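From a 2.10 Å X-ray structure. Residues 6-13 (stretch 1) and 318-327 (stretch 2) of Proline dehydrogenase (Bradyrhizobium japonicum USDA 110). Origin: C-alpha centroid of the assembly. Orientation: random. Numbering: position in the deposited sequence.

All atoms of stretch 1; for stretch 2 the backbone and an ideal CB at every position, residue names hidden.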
ATOM      1  N   ILE A   6     -15.574  -3.740 -62.495  1.00 40.54           N
ATOM      2  CA  ILE A   6     -16.375  -3.466 -61.309  1.00 41.51           C
ATOM      3  C   ILE A   6     -15.766  -4.243 -60.147  1.00 41.29           C
ATOM      4  O   ILE A   6     -15.569  -5.452 -60.248  1.00 42.17           O
ATOM      5  CB  ILE A   6     -17.841  -3.905 -61.499  1.00 39.88           C
ATOM      6  CG1 ILE A   6     -18.527  -3.040 -62.561  1.00 46.06           C
ATOM      7  CG2 ILE A   6     -18.597  -3.826 -60.177  1.00 34.03           C
ATOM      8  CD1 ILE A   6     -19.931  -3.500 -62.927  1.00 46.61           C
ATOM      9  N   PRO A   7     -15.440  -3.548 -59.045  1.00 41.89           N
ATOM     10  CA  PRO A   7     -14.836  -4.192 -57.873  1.00 37.52           C
ATOM     11  C   PRO A   7     -15.730  -5.280 -57.275  1.00 38.78           C
ATOM     12  O   PRO A   7     -16.955  -5.183 -57.357  1.00 34.22           O
ATOM     13  CB  PRO A   7     -14.695  -3.030 -56.878  1.00 39.61           C
ATOM     14  CG  PRO A   7     -15.691  -1.996 -57.370  1.00 37.58           C
ATOM     15  CD  PRO A   7     -15.560  -2.094 -58.851  1.00 37.70           C
ATOM     16  N   PRO A   8     -15.117  -6.309 -56.673  1.00 40.54           N
ATOM     17  CA  PRO A   8     -15.850  -7.378 -55.980  1.00 45.82           C
ATOM     18  C   PRO A   8     -16.594  -6.824 -54.770  1.00 38.21           C
ATOM     19  O   PRO A   8     -16.220  -5.769 -54.263  1.00 33.92           O
ATOM     20  CB  PRO A   8     -14.736  -8.327 -55.506  1.00 46.47           C
ATOM     21  CG  PRO A   8     -13.523  -7.955 -56.304  1.00 52.16           C
ATOM     22  CD  PRO A   8     -13.659  -6.490 -56.589  1.00 45.30           C
ATOM     23  N   PRO A   9     -17.642  -7.523 -54.313  1.00 38.15           N
ATOM     24  CA  PRO A   9     -18.363  -7.064 -53.124  1.00 33.40           C
ATOM     25  C   PRO A   9     -17.390  -6.778 -51.988  1.00 33.80           C
ATOM     26  O   PRO A   9     -16.517  -7.598 -51.719  1.00 31.90           O
ATOM     27  CB  PRO A   9     -19.257  -8.253 -52.783  1.00 38.27           C
ATOM     28  CG  PRO A   9     -19.510  -8.910 -54.106  1.00 39.88           C
ATOM     29  CD  PRO A   9     -18.242  -8.736 -54.898  1.00 38.15           C
ATOM     30  N   PHE A  10     -17.536  -5.624 -51.344  1.00 27.43           N
ATOM     31  CA  PHE A  10     -16.602  -5.202 -50.302  1.00 27.18           C
ATOM     32  C   PHE A  10     -16.548  -6.187 -49.131  1.00 33.81           C
ATOM     33  O   PHE A  10     -17.584  -6.593 -48.603  1.00 32.16           O
ATOM     34  CB  PHE A  10     -16.977  -3.810 -49.802  1.00 23.25           C
ATOM     35  CG  PHE A  10     -15.986  -3.217 -48.845  1.00 26.06           C
ATOM     36  CD1 PHE A  10     -14.810  -2.653 -49.307  1.00 31.96           C
ATOM     37  CD2 PHE A  10     -16.245  -3.198 -47.489  1.00 24.01           C
ATOM     38  CE1 PHE A  10     -13.901  -2.090 -48.426  1.00 34.12           C
ATOM     39  CE2 PHE A  10     -15.340  -2.636 -46.599  1.00 22.19           C
ATOM     40  CZ  PHE A  10     -14.168  -2.084 -47.070  1.00 30.52           C
ATOM     41  N   THR A  11     -15.337  -6.553 -48.713  1.00 33.88           N
ATOM     42  CA  THR A  11     -15.175  -7.538 -47.651  1.00 36.60           C
ATOM     43  C   THR A  11     -13.853  -7.416 -46.873  1.00 47.67           C
ATOM     44  O   THR A  11     -13.176  -8.412 -46.618  1.00 56.85           O
ATOM     45  CB  THR A  11     -15.332  -8.978 -48.208  1.00 41.72           C
ATOM     46  OG1 THR A  11     -15.119  -9.930 -47.159  1.00 40.40           O
ATOM     47  CG2 THR A  11     -14.338  -9.236 -49.333  1.00 37.72           C
ATOM     48  N   ALA A  12     -13.498  -6.198 -46.481  1.00 41.15           N
ATOM     49  CA  ALA A  12     -12.294  -5.973 -45.678  1.00 35.31           C
ATOM     50  C   ALA A  12     -12.413  -6.599 -44.288  1.00 35.74           C
ATOM     51  O   ALA A  12     -13.520  -6.748 -43.764  1.00 31.54           O
ATOM     52  CB  ALA A  12     -12.010  -4.482 -45.559  1.00 28.40           C
ATOM     53  N   PRO A  13     -11.269  -6.971 -43.684  1.00 33.30           N
ATOM     54  CA  PRO A  13     -11.279  -7.503 -42.315  1.00 28.31           C
ATOM     55  C   PRO A  13     -11.937  -6.523 -41.348  1.00 26.97           C
ATOM     56  O   PRO A  13     -11.618  -5.333 -41.362  1.00 23.18           O
ATOM     57  CB  PRO A  13      -9.788  -7.670 -41.993  1.00 31.09           C
ATOM     58  CG  PRO A  13      -9.148  -7.886 -43.338  1.00 29.61           C
ATOM     59  CD  PRO A  13      -9.916  -6.975 -44.268  1.00 32.12           C
ATOM     60  N   UNK A 318     -11.491   1.160 -38.942  1.00 22.53           N
ATOM     61  CA  UNK A 318     -10.242   0.639 -39.474  1.00 25.52           C
ATOM     62  C   UNK A 318     -10.363   0.325 -40.967  1.00 24.26           C
ATOM     63  O   UNK A 318      -9.374   0.376 -41.695  1.00 23.11           O
ATOM     64  CB  UNK A 318      -9.822  -0.614 -38.702  1.00 25.52           C
ATOM     65  N   UNK A 319     -11.579   0.035 -41.423  1.00 22.96           N
ATOM     66  CA  UNK A 319     -11.816  -0.285 -42.838  1.00 28.07           C
ATOM     67  C   UNK A 319     -11.881   0.943 -43.749  1.00 24.64           C
ATOM     68  O   UNK A 319     -12.024   0.808 -44.961  1.00 27.35           O
ATOM     69  CB  UNK A 319     -13.121  -1.072 -42.970  1.00 28.07           C
ATOM     70  N   UNK A 320     -11.767   2.133 -43.172  1.00 23.50           N
ATOM     71  CA  UNK A 320     -11.995   3.371 -43.928  1.00 25.95           C
ATOM     72  C   UNK A 320     -11.157   3.481 -45.209  1.00 26.38           C
ATOM     73  O   UNK A 320     -11.683   3.804 -46.279  1.00 22.23           O
ATOM     74  CB  UNK A 320     -11.697   4.574 -43.031  1.00 25.95           C
ATOM     75  N   UNK A 321      -9.858   3.217 -45.106  1.00 24.07           N
ATOM     76  CA  UNK A 321      -8.976   3.355 -46.260  1.00 26.82           C
ATOM     77  C   UNK A 321      -9.370   2.397 -47.390  1.00 26.53           C
ATOM     78  O   UNK A 321      -9.269   2.741 -48.572  1.00 24.56           O
ATOM     79  CB  UNK A 321      -7.525   3.105 -45.843  1.00 26.82           C
ATOM     80  N   UNK A 322      -9.823   1.201 -47.022  1.00 28.51           N
ATOM     81  CA  UNK A 322     -10.251   0.204 -48.000  1.00 30.22           C
ATOM     82  C   UNK A 322     -11.570   0.600 -48.667  1.00 28.52           C
ATOM     83  O   UNK A 322     -11.792   0.310 -49.843  1.00 30.72           O
ATOM     84  CB  UNK A 322     -10.394  -1.164 -47.329  1.00 30.22           C
ATOM     85  N   UNK A 323     -12.446   1.259 -47.916  1.00 21.75           N
ATOM     86  CA  UNK A 323     -13.688   1.766 -48.489  1.00 30.68           C
ATOM     87  C   UNK A 323     -13.374   2.795 -49.581  1.00 33.94           C
ATOM     88  O   UNK A 323     -14.014   2.827 -50.639  1.00 23.24           O
ATOM     89  CB  UNK A 323     -14.571   2.384 -47.403  1.00 30.68           C
ATOM     90  N   UNK A 324     -12.374   3.630 -49.322  1.00 32.06           N
ATOM     91  CA  UNK A 324     -11.959   4.637 -50.290  1.00 28.40           C
ATOM     92  C   UNK A 324     -11.440   3.978 -51.570  1.00 26.40           C
ATOM     93  O   UNK A 324     -11.784   4.403 -52.672  1.00 26.75           O
ATOM     94  CB  UNK A 324     -10.885   5.545 -49.686  1.00 28.40           C
ATOM     95  N   UNK A 325     -10.639   2.925 -51.425  1.00 23.54           N
ATOM     96  CA  UNK A 325     -10.167   2.167 -52.585  1.00 28.30           C
ATOM     97  C   UNK A 325     -11.347   1.629 -53.388  1.00 26.60           C
ATOM     98  O   UNK A 325     -11.353   1.683 -54.616  1.00 28.15           O
ATOM     99  CB  UNK A 325      -9.259   1.017 -52.144  1.00 28.30           C
ATOM    100  N   UNK A 326     -12.334   1.093 -52.675  1.00 29.60           N
ATOM    101  CA  UNK A 326     -13.515   0.494 -53.289  1.00 28.70           C
ATOM    102  C   UNK A 326     -14.337   1.542 -54.033  1.00 30.32           C
ATOM    103  O   UNK A 326     -14.792   1.317 -55.160  1.00 29.68           O
ATOM    104  CB  UNK A 326     -14.376  -0.195 -52.228  1.00 28.70           C
ATOM    105  N   UNK A 327     -14.523   2.692 -53.398  1.00 26.69           N
ATOM    106  CA  UNK A 327     -15.293   3.768 -53.996  1.00 27.02           C
ATOM    107  C   UNK A 327     -14.606   4.296 -55.253  1.00 27.44           C
ATOM    108  O   UNK A 327     -15.264   4.562 -56.262  1.00 27.57           O
ATOM    109  CB  UNK A 327     -15.498   4.899 -52.986  1.00 27.02           C
TER

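Stretch 1 has no regular helix or strand. It carries Phe-10 toward stretch 2, with the CA-to-CB bonds of Pro-7 and Ala-12 pointing the same way. Stretch 2 becomes helical at 320, so the positions facing stretch 1 recur with a helical spacing: 319, 322, 323 and 326.

Position 318 points sideways, and its ideal CB has nothing of stretch 1 within 5.5 Å. Many side chains would suit. It is Lys-318, whose end leads away and whose NZ is bonded elsewhere in the structure.

Position 319 points toward stretch 1. Its ideal CB lies 4.4 Å from Phe-10 CZ and 4.4 Å from Ala-12 CB, so aliphatic carbons fit near the root. The carbonyl oxygens of Ala-12 and Pro-13 are also on offer, which favours a long side chain with a donor at its end. Lys, Arg or Gln would all be reasonable. The residue is Arg-319. Its CG packs 3.8 Å from Ala-12 CB and 3.3 Å from Pro-13 O, and its CD is 4.2 Å from Phe-10 CE2. The guanidinium reaches Ala-12 through water 3: Arg-319 NH1 donates to the water at 2.8 Å, and the water donates to Ala-12 O at 2.7 Å.

Position 320 points away, and 321 is out of reach. Stretch 1 constrains neither; the helical backbone suits many residues. They are Ala-320 and Ser-321.

Position 322 points toward stretch 1. Its ideal CB is already 3.8 Å from Phe-10 CE1 and 4.1 Å from Ala-12 CB, so a small apolar side chain is the simplest choice. Ala-322 fills it, its CB in apolar contact with both those atoms. Its carbonyl O lies at the edge of the Phe-10 ring, 3.5 Å from CE1, and accepts the helical bond from the backbone N of 326.

Position 323 points sideways, with its ideal CB 4.5 Å from Phe-10 CZ. A branched or longer aliphatic side chain could reach the ring: Val, Ile or Leu. Val-323 does so with one methyl, CG2 lying 3.6 Å from Phe-10 CZ.

Position 324 points away and 325 sideways; neither ideal CB has stretch 1 within 5.5 Å. The choice is wide. They are Ile-324 and Asp-325, the latter bonded through OD1 elsewhere in the structure.

Position 326 points toward stretch 1, its ideal CB 3.8 Å from Phe-10 CD1 and 5.5 Å from Pro-7 CB. A large apolar side chain could run between them: Phe or Tyr if flat, Leu or Met if not. Tyr-326 is deposited. Phe-10 CB sits over one face of its ring, 4.2 Å from the centroid, and the Phe-10 ring turns its edge toward the Tyr-326 face in an offset arrangement, planes at 71°. Pro-7 CB is 3.9 Å from Tyr-326 CE1. The hydroxyl adds what Phe could not: OH binds waters 1 and 2, each at 2.7 Å, which link it to Pro-7 O and Phe-10 N.

Position 327 points away, and its ideal CB has nothing of stretch 1 within 5.5 Å, so stretch 1 leaves the choice open. It is Val-327, which does not touch stretch 1.

Stretch 2, residues 318-327: KRASAVIDYV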
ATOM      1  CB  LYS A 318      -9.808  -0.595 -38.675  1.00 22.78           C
ATOM      2  CG  LYS A 318      -9.785  -0.352 -37.158  1.00 19.05           C
ATOM      3  CD  LYS A 318      -9.507  -1.640 -36.385  1.00 20.63           C
ATOM      4  CE  LYS A 318      -9.438  -1.377 -34.875  1.00 26.99           C
ATOM      5  NZ  LYS A 318      -9.464  -2.649 -34.072  1.00 28.31           N
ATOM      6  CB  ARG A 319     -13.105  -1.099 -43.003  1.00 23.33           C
ATOM      7  CG  ARG A 319     -13.031  -2.529 -42.470  1.00 21.51           C
ATOM      8  CD  ARG A 319     -14.393  -3.210 -42.535  1.00 22.03           C
ATOM      9  NE  ARG A 319     -15.366  -2.550 -41.670  1.00 23.08           N
ATOM     10  CZ  ARG A 319     -16.657  -2.862 -41.612  1.00 23.82           C
ATOM     11  NH1 ARG A 319     -17.143  -3.837 -42.371  1.00 21.46           N
ATOM     12  NH2 ARG A 319     -17.463  -2.196 -40.793  1.00 20.17           N
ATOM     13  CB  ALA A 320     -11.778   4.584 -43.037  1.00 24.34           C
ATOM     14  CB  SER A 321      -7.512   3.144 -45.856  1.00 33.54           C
ATOM     15  OG  SER A 321      -6.640   3.488 -46.924  1.00 33.99           O
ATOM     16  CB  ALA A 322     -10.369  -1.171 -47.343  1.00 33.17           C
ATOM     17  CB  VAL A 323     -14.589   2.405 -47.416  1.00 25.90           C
ATOM     18  CG1 VAL A 323     -15.809   3.032 -48.059  1.00 20.54           C
ATOM     19  CG2 VAL A 323     -15.001   1.359 -46.369  1.00 20.32           C
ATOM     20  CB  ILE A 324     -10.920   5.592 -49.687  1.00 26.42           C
ATOM     21  CG1 ILE A 324     -11.575   6.456 -48.608  1.00 19.88           C
ATOM     22  CG2 ILE A 324     -10.305   6.480 -50.767  1.00 22.59           C
ATOM     23  CD1 ILE A 324     -10.604   7.361 -47.873  1.00 17.39           C
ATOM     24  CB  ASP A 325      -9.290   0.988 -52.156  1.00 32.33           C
ATOM     25  CG  ASP A 325      -7.958   1.424 -51.561  1.00 41.52           C
ATOM     26  OD1 ASP A 325      -7.510   2.559 -51.829  1.00 43.02           O
ATOM     27  OD2 ASP A 325      -7.347   0.613 -50.834  1.00 39.14           O
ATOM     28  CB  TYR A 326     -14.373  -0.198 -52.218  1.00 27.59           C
ATOM     29  CG  TYR A 326     -15.668  -0.784 -52.736  1.00 33.76           C
ATOM     30  CD1 TYR A 326     -15.710  -2.065 -53.273  1.00 30.54           C
ATOM     31  CD2 TYR A 326     -16.850  -0.057 -52.681  1.00 34.06           C
ATOM     32  CE1 TYR A 326     -16.892  -2.605 -53.743  1.00 30.34           C
ATOM     33  CE2 TYR A 326     -18.035  -0.586 -53.151  1.00 29.21           C
ATOM     34  CZ  TYR A 326     -18.051  -1.861 -53.684  1.00 32.27           C
ATOM     35  OH  TYR A 326     -19.233  -2.387 -54.153  1.00 27.12           O
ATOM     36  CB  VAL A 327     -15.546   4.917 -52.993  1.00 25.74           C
ATOM     37  CG1 VAL A 327     -16.188   6.107 -53.698  1.00 22.34           C
ATOM     38  CG2 VAL A 327     -16.436   4.430 -51.863  1.00 33.66           C
TER
HETATM   39  O   HOH W   1     -19.110  -4.097 -56.198  1.00 36.57           O
HETATM   40  O   HOH W   2     -19.910  -4.016 -52.060  1.00 29.63           O
HETATM   41  O   HOH W   3     -15.957  -5.606 -44.212  1.00 31.81           O
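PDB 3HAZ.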